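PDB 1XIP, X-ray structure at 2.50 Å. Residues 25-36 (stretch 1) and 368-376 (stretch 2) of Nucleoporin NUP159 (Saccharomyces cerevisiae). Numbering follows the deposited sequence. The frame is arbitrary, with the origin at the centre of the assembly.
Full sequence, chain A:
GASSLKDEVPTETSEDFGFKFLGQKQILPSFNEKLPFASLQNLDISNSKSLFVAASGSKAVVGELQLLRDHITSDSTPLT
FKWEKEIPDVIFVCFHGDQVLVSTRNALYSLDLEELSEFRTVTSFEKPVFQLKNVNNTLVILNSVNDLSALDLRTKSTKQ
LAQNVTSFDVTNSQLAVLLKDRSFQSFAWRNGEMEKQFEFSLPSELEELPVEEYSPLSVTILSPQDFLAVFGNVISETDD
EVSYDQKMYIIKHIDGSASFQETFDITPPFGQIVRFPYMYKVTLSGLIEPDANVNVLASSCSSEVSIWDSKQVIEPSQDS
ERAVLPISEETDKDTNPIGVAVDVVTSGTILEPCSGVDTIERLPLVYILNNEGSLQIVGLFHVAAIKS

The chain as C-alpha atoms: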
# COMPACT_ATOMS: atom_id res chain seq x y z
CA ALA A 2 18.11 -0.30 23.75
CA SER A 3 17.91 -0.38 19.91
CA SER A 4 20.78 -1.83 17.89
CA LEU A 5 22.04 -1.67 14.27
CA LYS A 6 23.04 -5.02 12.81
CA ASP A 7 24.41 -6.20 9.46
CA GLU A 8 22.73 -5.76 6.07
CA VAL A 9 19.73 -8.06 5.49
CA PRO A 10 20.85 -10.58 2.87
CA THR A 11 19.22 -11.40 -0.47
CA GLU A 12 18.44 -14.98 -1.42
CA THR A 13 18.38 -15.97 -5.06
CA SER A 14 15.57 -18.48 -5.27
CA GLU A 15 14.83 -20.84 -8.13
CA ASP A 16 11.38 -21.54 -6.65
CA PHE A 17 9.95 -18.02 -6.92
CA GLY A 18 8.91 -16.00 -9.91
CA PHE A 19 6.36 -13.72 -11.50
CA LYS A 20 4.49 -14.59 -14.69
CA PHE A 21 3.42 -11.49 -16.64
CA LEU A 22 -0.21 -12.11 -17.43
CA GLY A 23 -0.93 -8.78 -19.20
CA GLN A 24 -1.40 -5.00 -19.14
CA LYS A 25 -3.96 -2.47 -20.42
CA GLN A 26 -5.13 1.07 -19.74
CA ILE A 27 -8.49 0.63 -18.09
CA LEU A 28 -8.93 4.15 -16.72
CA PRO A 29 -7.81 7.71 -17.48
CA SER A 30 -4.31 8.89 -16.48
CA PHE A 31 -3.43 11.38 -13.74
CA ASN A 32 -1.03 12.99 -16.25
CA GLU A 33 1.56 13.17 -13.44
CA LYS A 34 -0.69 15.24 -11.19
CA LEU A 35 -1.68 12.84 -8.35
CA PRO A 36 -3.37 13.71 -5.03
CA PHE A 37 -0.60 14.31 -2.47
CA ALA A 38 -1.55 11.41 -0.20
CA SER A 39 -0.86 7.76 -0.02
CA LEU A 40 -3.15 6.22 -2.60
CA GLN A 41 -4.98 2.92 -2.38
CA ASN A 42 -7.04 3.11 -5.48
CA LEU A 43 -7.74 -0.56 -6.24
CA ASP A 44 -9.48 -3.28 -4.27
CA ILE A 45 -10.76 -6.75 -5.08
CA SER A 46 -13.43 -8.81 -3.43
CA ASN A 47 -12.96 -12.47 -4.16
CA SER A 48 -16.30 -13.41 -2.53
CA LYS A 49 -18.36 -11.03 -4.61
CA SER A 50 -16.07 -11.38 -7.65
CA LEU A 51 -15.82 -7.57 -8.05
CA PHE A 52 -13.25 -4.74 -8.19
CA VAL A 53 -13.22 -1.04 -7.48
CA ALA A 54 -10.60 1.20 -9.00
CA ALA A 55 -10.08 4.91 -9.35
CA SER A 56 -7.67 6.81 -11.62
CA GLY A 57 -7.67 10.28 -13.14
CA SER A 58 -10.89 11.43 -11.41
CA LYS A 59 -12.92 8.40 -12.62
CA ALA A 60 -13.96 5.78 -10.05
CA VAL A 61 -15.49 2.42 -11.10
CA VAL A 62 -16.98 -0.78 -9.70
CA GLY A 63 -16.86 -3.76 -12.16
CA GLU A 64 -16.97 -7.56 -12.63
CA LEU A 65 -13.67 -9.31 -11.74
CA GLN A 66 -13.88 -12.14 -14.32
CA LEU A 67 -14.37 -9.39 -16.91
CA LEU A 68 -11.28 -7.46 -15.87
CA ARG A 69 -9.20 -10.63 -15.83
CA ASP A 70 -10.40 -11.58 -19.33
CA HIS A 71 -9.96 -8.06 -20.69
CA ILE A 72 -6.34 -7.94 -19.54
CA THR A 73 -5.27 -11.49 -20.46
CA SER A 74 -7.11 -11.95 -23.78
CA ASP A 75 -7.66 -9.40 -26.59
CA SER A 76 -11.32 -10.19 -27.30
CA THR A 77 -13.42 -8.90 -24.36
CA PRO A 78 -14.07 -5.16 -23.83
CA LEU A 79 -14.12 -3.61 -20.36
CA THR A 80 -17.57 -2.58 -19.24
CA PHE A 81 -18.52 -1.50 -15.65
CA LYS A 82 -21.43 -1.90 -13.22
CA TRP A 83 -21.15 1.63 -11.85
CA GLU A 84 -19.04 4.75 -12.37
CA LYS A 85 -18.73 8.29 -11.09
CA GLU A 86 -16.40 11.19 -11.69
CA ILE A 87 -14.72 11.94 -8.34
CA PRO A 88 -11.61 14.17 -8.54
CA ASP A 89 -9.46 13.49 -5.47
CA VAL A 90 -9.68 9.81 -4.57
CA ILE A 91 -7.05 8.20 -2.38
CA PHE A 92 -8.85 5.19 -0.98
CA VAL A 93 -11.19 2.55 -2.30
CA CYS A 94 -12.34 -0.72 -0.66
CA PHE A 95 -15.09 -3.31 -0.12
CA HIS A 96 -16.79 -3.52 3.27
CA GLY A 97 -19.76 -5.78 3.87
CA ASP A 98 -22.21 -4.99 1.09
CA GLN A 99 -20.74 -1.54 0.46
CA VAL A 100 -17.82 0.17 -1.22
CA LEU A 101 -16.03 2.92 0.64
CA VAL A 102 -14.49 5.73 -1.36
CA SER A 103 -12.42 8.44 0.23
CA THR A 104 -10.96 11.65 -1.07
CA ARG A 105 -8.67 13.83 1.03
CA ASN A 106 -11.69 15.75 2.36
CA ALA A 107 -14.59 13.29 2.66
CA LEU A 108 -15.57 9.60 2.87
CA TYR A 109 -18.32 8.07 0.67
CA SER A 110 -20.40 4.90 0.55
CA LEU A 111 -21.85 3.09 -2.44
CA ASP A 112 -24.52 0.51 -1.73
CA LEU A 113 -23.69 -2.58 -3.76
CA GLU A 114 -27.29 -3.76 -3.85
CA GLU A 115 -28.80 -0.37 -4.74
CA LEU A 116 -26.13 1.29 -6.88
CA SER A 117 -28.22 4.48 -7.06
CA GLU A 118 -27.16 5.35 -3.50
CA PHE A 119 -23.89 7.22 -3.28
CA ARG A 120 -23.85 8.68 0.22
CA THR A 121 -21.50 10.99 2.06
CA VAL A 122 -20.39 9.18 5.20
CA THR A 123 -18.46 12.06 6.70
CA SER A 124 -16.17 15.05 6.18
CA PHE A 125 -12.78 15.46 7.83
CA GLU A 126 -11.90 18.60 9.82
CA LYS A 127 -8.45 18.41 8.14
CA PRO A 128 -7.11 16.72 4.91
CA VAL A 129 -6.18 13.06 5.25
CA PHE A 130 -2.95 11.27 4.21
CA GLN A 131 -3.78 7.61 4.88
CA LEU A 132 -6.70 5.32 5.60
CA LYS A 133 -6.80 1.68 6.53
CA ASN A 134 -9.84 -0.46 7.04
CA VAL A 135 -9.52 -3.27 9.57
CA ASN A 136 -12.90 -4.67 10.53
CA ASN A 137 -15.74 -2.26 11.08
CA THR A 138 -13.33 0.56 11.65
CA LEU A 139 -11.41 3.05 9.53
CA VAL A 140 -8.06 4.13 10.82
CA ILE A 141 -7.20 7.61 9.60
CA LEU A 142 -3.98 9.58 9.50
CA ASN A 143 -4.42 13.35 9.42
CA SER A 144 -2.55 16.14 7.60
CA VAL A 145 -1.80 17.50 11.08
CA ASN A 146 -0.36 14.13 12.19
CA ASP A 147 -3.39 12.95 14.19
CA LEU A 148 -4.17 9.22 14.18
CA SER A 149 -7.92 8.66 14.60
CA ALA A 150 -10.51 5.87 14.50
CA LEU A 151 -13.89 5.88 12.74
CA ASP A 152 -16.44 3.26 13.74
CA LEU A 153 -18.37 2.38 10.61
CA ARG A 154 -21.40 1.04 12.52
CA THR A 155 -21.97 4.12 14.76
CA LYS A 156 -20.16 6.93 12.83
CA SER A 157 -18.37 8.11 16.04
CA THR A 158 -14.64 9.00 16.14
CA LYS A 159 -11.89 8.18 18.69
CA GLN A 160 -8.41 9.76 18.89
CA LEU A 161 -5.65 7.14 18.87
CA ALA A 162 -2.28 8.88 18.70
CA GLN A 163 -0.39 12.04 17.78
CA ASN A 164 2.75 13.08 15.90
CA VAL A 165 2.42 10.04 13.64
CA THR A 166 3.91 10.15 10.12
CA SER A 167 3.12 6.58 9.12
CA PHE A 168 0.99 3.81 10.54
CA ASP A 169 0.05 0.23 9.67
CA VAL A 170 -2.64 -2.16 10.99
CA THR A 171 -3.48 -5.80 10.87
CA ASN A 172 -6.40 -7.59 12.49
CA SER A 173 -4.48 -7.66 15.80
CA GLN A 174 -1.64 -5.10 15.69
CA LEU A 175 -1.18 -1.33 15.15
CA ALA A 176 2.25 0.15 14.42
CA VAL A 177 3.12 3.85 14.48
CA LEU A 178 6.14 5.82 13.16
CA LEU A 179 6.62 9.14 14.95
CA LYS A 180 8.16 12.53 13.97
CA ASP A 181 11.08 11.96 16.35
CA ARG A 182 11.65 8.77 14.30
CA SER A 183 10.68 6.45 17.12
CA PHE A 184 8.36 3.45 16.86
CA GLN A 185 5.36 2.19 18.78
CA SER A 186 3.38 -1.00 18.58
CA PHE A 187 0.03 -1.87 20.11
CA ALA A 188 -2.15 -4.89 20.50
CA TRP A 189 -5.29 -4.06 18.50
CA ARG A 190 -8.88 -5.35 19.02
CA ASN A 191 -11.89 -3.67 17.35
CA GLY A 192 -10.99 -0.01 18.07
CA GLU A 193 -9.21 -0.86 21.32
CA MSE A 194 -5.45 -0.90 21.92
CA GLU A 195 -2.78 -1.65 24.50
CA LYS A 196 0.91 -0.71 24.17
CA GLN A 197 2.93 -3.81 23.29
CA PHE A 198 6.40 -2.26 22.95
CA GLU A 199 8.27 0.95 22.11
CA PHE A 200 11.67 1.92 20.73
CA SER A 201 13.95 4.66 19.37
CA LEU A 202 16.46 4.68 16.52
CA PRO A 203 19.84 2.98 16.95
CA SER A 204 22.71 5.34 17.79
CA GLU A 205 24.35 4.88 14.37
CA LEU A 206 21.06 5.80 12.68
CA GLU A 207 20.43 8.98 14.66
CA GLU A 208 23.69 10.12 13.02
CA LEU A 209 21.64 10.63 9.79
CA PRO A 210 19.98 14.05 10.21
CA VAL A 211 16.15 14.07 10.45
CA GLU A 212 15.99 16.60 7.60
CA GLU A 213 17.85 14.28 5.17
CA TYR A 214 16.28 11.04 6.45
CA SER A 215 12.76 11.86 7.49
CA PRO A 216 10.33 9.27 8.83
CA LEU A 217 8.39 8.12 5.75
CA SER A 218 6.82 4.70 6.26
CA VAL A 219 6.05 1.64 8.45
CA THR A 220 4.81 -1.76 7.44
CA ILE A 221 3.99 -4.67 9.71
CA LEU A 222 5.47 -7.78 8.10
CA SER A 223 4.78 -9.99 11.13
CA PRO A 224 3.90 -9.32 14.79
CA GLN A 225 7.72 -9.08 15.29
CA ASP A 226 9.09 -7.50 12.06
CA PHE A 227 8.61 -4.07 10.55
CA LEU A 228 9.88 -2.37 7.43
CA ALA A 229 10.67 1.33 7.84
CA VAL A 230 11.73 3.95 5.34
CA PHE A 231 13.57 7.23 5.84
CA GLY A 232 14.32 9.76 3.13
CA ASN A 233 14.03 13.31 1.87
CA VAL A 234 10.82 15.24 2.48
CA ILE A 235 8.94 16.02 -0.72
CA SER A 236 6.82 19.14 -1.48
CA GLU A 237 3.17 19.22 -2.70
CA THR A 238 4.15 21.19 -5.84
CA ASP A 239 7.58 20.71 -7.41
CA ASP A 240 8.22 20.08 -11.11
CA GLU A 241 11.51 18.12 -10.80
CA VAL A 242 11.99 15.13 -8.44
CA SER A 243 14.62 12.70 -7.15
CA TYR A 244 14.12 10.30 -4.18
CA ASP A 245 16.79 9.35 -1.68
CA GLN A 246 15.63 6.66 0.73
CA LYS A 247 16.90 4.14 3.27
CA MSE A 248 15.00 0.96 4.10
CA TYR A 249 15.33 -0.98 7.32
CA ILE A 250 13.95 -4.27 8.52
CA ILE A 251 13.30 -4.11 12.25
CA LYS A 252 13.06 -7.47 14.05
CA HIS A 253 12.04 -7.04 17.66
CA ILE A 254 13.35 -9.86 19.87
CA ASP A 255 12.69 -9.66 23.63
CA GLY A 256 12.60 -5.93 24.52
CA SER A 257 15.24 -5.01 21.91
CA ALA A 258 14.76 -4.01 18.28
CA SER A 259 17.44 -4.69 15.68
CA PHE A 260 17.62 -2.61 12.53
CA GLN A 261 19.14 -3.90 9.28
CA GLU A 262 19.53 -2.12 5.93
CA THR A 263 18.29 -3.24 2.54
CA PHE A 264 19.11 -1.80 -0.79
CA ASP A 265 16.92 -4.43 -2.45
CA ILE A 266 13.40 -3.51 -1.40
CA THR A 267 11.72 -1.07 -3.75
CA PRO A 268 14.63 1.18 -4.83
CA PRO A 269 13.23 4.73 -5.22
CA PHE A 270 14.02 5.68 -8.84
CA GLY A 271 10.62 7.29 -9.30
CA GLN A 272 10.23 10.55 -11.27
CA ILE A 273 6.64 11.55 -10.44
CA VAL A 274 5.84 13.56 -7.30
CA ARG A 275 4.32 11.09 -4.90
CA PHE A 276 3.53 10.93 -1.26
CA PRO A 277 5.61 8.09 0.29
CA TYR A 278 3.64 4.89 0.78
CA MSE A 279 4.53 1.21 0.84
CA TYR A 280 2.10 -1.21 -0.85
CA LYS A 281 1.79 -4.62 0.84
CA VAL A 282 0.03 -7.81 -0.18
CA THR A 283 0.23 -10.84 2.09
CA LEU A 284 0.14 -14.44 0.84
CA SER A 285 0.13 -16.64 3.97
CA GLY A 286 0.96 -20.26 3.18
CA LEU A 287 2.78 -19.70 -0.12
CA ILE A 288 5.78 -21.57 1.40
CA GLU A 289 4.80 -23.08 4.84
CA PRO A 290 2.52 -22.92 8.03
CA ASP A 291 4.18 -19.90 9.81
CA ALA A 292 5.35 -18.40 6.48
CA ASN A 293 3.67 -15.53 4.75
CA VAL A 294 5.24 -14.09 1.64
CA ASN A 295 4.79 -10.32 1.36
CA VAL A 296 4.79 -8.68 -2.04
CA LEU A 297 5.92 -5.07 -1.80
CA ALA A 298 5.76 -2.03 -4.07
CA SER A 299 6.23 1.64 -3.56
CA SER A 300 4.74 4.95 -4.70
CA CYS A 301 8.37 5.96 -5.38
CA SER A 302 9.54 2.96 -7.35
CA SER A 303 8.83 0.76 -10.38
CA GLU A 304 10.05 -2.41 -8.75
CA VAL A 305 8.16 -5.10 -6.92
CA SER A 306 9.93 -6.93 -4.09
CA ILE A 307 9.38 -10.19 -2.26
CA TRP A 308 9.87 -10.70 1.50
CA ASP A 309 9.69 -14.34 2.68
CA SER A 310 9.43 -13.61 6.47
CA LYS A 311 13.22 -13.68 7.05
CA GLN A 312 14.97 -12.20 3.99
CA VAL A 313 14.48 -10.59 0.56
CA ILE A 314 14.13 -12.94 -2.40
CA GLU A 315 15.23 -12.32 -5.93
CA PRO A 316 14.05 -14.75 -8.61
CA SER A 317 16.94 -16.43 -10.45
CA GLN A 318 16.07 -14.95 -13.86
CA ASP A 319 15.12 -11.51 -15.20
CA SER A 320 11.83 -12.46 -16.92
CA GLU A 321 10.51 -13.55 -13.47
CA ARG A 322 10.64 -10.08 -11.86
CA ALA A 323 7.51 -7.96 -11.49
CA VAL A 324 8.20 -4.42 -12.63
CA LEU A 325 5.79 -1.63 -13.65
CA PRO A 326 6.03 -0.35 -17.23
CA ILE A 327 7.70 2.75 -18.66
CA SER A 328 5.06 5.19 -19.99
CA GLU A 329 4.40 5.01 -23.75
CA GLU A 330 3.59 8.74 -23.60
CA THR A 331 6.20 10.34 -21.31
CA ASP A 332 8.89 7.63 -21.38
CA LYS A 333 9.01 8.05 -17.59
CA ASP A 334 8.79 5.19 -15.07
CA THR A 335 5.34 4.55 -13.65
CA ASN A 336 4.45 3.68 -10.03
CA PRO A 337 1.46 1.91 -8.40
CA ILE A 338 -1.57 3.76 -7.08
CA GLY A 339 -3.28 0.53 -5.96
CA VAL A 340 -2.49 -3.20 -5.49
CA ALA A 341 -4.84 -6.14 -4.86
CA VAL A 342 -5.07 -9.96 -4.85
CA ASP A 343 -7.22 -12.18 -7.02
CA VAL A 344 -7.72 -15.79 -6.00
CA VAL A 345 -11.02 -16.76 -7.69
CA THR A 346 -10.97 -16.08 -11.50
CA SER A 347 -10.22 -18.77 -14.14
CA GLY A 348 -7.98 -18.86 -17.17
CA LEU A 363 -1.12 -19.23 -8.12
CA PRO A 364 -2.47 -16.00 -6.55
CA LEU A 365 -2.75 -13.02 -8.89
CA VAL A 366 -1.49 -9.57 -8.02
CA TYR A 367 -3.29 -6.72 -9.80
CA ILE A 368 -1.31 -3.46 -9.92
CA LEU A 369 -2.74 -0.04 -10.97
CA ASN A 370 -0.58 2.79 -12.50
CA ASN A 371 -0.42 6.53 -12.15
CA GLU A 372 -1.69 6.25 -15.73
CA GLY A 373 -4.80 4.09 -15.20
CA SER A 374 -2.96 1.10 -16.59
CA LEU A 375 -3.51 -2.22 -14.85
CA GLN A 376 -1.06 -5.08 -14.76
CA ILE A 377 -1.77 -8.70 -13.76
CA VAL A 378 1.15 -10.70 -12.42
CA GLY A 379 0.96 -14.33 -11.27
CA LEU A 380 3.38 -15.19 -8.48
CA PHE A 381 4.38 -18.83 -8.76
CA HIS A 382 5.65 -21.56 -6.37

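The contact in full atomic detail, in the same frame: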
# COMPACT_ATOMS: atom_id res chain seq x y z
N LYS A 25 -3.10 -3.34 -19.60
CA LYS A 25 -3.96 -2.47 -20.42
C LYS A 25 -4.37 -1.23 -19.63
O LYS A 25 -4.50 -1.27 -18.39
CB LYS A 25 -5.18 -3.23 -20.90
CG LYS A 25 -4.98 -3.88 -22.29
CD LYS A 25 -6.00 -4.96 -22.60
CE LYS A 25 -5.37 -6.10 -23.36
NZ LYS A 25 -6.39 -6.86 -24.15
N GLN A 26 -4.55 -0.12 -20.35
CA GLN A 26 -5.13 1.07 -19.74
C GLN A 26 -6.60 0.82 -19.60
O GLN A 26 -7.28 0.55 -20.58
CB GLN A 26 -4.91 2.31 -20.59
CG GLN A 26 -5.53 3.55 -19.93
CD GLN A 26 -4.99 4.84 -20.47
OE1 GLN A 26 -4.91 5.03 -21.67
NE2 GLN A 26 -4.63 5.75 -19.58
N ILE A 27 -7.08 0.87 -18.37
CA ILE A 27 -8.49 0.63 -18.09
C ILE A 27 -9.17 1.88 -17.58
O ILE A 27 -10.42 1.92 -17.48
CB ILE A 27 -8.68 -0.54 -17.10
CG1 ILE A 27 -8.07 -0.21 -15.74
CG2 ILE A 27 -8.14 -1.87 -17.71
CD1 ILE A 27 -8.74 -0.91 -14.57
N LEU A 28 -8.38 2.90 -17.25
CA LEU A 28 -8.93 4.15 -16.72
C LEU A 28 -8.10 5.33 -17.18
O LEU A 28 -6.98 5.15 -17.61
CB LEU A 28 -8.96 4.09 -15.18
CG LEU A 28 -9.94 3.12 -14.53
CD1 LEU A 28 -9.64 3.04 -13.02
CD2 LEU A 28 -11.34 3.62 -14.77
N PRO A 29 -8.61 6.55 -17.08
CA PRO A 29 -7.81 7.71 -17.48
C PRO A 29 -6.60 7.95 -16.55
O PRO A 29 -6.61 7.58 -15.38
CB PRO A 29 -8.81 8.87 -17.41
CG PRO A 29 -9.86 8.42 -16.48
CD PRO A 29 -9.95 6.92 -16.58
N SER A 30 -5.56 8.55 -17.14
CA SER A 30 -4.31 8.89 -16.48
C SER A 30 -4.45 10.11 -15.57
O SER A 30 -5.33 10.95 -15.75
CB SER A 30 -3.24 9.16 -17.54
OG SER A 30 -2.03 9.60 -16.97
N PHE A 31 -3.56 10.21 -14.59
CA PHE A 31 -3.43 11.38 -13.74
C PHE A 31 -2.55 12.46 -14.40
O PHE A 31 -2.38 13.56 -13.85
CB PHE A 31 -2.82 10.99 -12.41
CG PHE A 31 -3.79 10.41 -11.43
CD1 PHE A 31 -4.68 11.23 -10.73
CD2 PHE A 31 -3.81 9.03 -11.17
CE1 PHE A 31 -5.55 10.70 -9.80
CE2 PHE A 31 -4.70 8.48 -10.23
CZ PHE A 31 -5.57 9.32 -9.55
N ASN A 32 -1.98 12.13 -15.57
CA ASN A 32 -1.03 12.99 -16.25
C ASN A 32 0.00 13.61 -15.32
O ASN A 32 0.36 14.78 -15.46
CB ASN A 32 -1.74 14.06 -17.06
CG ASN A 32 -2.62 13.48 -18.14
OD1 ASN A 32 -3.82 13.77 -18.20
ND2 ASN A 32 -2.04 12.63 -19.00
N GLU A 33 0.47 12.81 -14.36
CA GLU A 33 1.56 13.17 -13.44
C GLU A 33 1.15 14.10 -12.31
O GLU A 33 1.95 14.42 -11.46
CB GLU A 33 2.79 13.69 -14.19
CG GLU A 33 3.09 12.86 -15.42
CD GLU A 33 4.43 13.12 -16.04
OE1 GLU A 33 4.90 14.28 -16.01
OE2 GLU A 33 5.00 12.15 -16.58
N LYS A 34 -0.13 14.48 -12.30
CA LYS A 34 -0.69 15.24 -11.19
C LYS A 34 -1.59 14.33 -10.32
O LYS A 34 -2.76 14.12 -10.62
CB LYS A 34 -1.47 16.45 -11.73
CG LYS A 34 -1.79 17.51 -10.68
CD LYS A 34 -2.72 18.60 -11.27
CE LYS A 34 -2.65 19.91 -10.45
NZ LYS A 34 -3.78 20.84 -10.78
N LEU A 35 -1.01 13.78 -9.25
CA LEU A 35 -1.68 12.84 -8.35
C LEU A 35 -1.99 13.53 -7.04
O LEU A 35 -1.26 14.42 -6.65
CB LEU A 35 -0.73 11.69 -8.03
CG LEU A 35 -0.33 10.61 -9.03
CD1 LEU A 35 -1.39 9.56 -9.11
CD2 LEU A 35 0.06 11.13 -10.42
N PRO A 36 -3.05 13.12 -6.33
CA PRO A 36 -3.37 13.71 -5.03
C PRO A 36 -2.24 13.42 -4.04
O PRO A 36 -1.84 12.27 -3.92
CB PRO A 36 -4.65 12.99 -4.61
CG PRO A 36 -5.22 12.47 -5.86
CD PRO A 36 -4.04 12.09 -6.72
N ILE A 368 -2.00 -4.72 -10.24
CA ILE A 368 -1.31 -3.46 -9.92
C ILE A 368 -1.80 -2.34 -10.84
O ILE A 368 -1.80 -2.51 -12.07
CB ILE A 368 0.23 -3.63 -10.04
CG1 ILE A 368 0.73 -4.83 -9.18
CG2 ILE A 368 0.96 -2.34 -9.68
CD1 ILE A 368 2.22 -5.10 -9.25
N LEU A 369 -2.22 -1.22 -10.24
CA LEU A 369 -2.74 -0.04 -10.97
C LEU A 369 -1.75 1.14 -10.98
O LEU A 369 -1.28 1.58 -9.92
CB LEU A 369 -4.07 0.42 -10.35
CG LEU A 369 -5.24 0.70 -11.30
CD1 LEU A 369 -6.23 1.67 -10.68
CD2 LEU A 369 -4.75 1.24 -12.64
N ASN A 370 -1.50 1.66 -12.19
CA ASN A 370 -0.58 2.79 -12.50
C ASN A 370 -1.03 4.15 -12.07
O ASN A 370 -2.22 4.40 -11.94
CB ASN A 370 -0.40 2.92 -14.02
CG ASN A 370 0.83 2.24 -14.51
OD1 ASN A 370 1.16 2.30 -15.69
ND2 ASN A 370 1.54 1.58 -13.60
N ASN A 371 -0.11 5.11 -12.10
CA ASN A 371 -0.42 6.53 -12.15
C ASN A 371 -1.01 6.93 -13.49
O ASN A 371 -1.41 8.09 -13.68
CB ASN A 371 0.84 7.37 -11.87
CG ASN A 371 2.01 7.05 -12.81
OD1 ASN A 371 2.53 5.93 -12.81
ND2 ASN A 371 2.44 8.04 -13.60
N GLU A 372 -1.08 5.99 -14.43
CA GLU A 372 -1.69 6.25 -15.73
C GLU A 372 -2.98 5.47 -16.02
O GLU A 372 -3.41 5.41 -17.14
CB GLU A 372 -0.69 5.99 -16.86
CG GLU A 372 0.62 6.74 -16.70
CD GLU A 372 1.45 6.75 -17.98
OE1 GLU A 372 1.68 5.66 -18.55
OE2 GLU A 372 1.87 7.86 -18.41
N GLY A 373 -3.58 4.85 -15.01
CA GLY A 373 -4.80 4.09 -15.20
C GLY A 373 -4.57 2.75 -15.87
O GLY A 373 -5.50 2.07 -16.25
N SER A 374 -3.30 2.39 -16.04
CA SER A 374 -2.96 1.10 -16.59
C SER A 374 -2.98 0.06 -15.49
O SER A 374 -2.59 0.35 -14.35
CB SER A 374 -1.60 1.15 -17.25
OG SER A 374 -1.41 0.02 -18.09
N LEU A 375 -3.45 -1.14 -15.81
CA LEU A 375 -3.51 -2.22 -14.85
C LEU A 375 -2.71 -3.39 -15.36
O LEU A 375 -2.84 -3.80 -16.51
CB LEU A 375 -4.96 -2.66 -14.57
CG LEU A 375 -5.11 -3.63 -13.37
CD1 LEU A 375 -6.15 -3.17 -12.43
CD2 LEU A 375 -5.39 -5.04 -13.78
N GLN A 376 -1.91 -3.95 -14.47
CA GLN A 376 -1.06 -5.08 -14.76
C GLN A 376 -1.49 -6.29 -13.91
O GLN A 376 -1.79 -6.14 -12.71
CB GLN A 376 0.36 -4.68 -14.42
CG GLN A 376 1.38 -5.71 -14.68
CD GLN A 376 2.77 -5.30 -14.19
OE1 GLN A 376 2.94 -4.23 -13.57
NE2 GLN A 376 3.77 -6.16 -14.46
O HOH W 1 -0.24 9.27 -19.00
O HOH W 2 0.59 10.07 -14.99

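Segments far apart in sequence often join through their backbones, with side chains filling in around the seam, and this pair from NUP159 illustrates the principle. Stretch 2 is a hairpin whose strands are linked by a type I turn from N370 to G373; the end of a strand in stretch 1 lies antiparallel to its second strand. K25 and L375 form a hydrogen-bonded pair, with K25 N to L375 O at 3.1 Å and L375 N to K25 O at 2.8 Å. Next comes a non-hydrogen-bonded pair, Q26 CA lying 3.8 Å from S374 CA. Beyond Q26 and S374 the ladder gives way to the turn: G373 O accepts from both I27 N (2.9 Å) and L28 N (3.2 Å), and N371 O accepts from F31 N (3.2 Å).

G373 suits this crowded spot. Its phi is positive, and a CB placed ideally would lie 2.0 Å from L28 O.

A polar side chain and two waters add to the backbone bonds. The Q26 amide reaches the turn, NE2 donating to E372 O at 2.7 Å. Water 1 links S30 OG (2.7 Å) to the carboxylate E372 OE2 (2.6 Å), while water 2 joins E33 N (2.8 Å) to N371 O (3.1 Å).

Apolar contacts are looser: I27 CD1 meets L375 CD1 at 4.0 Å, and L28 CD1 approaches L369 CD1 at 4.4 Å. Directional backbone bonds accompany the register, and methyl groups pack alongside.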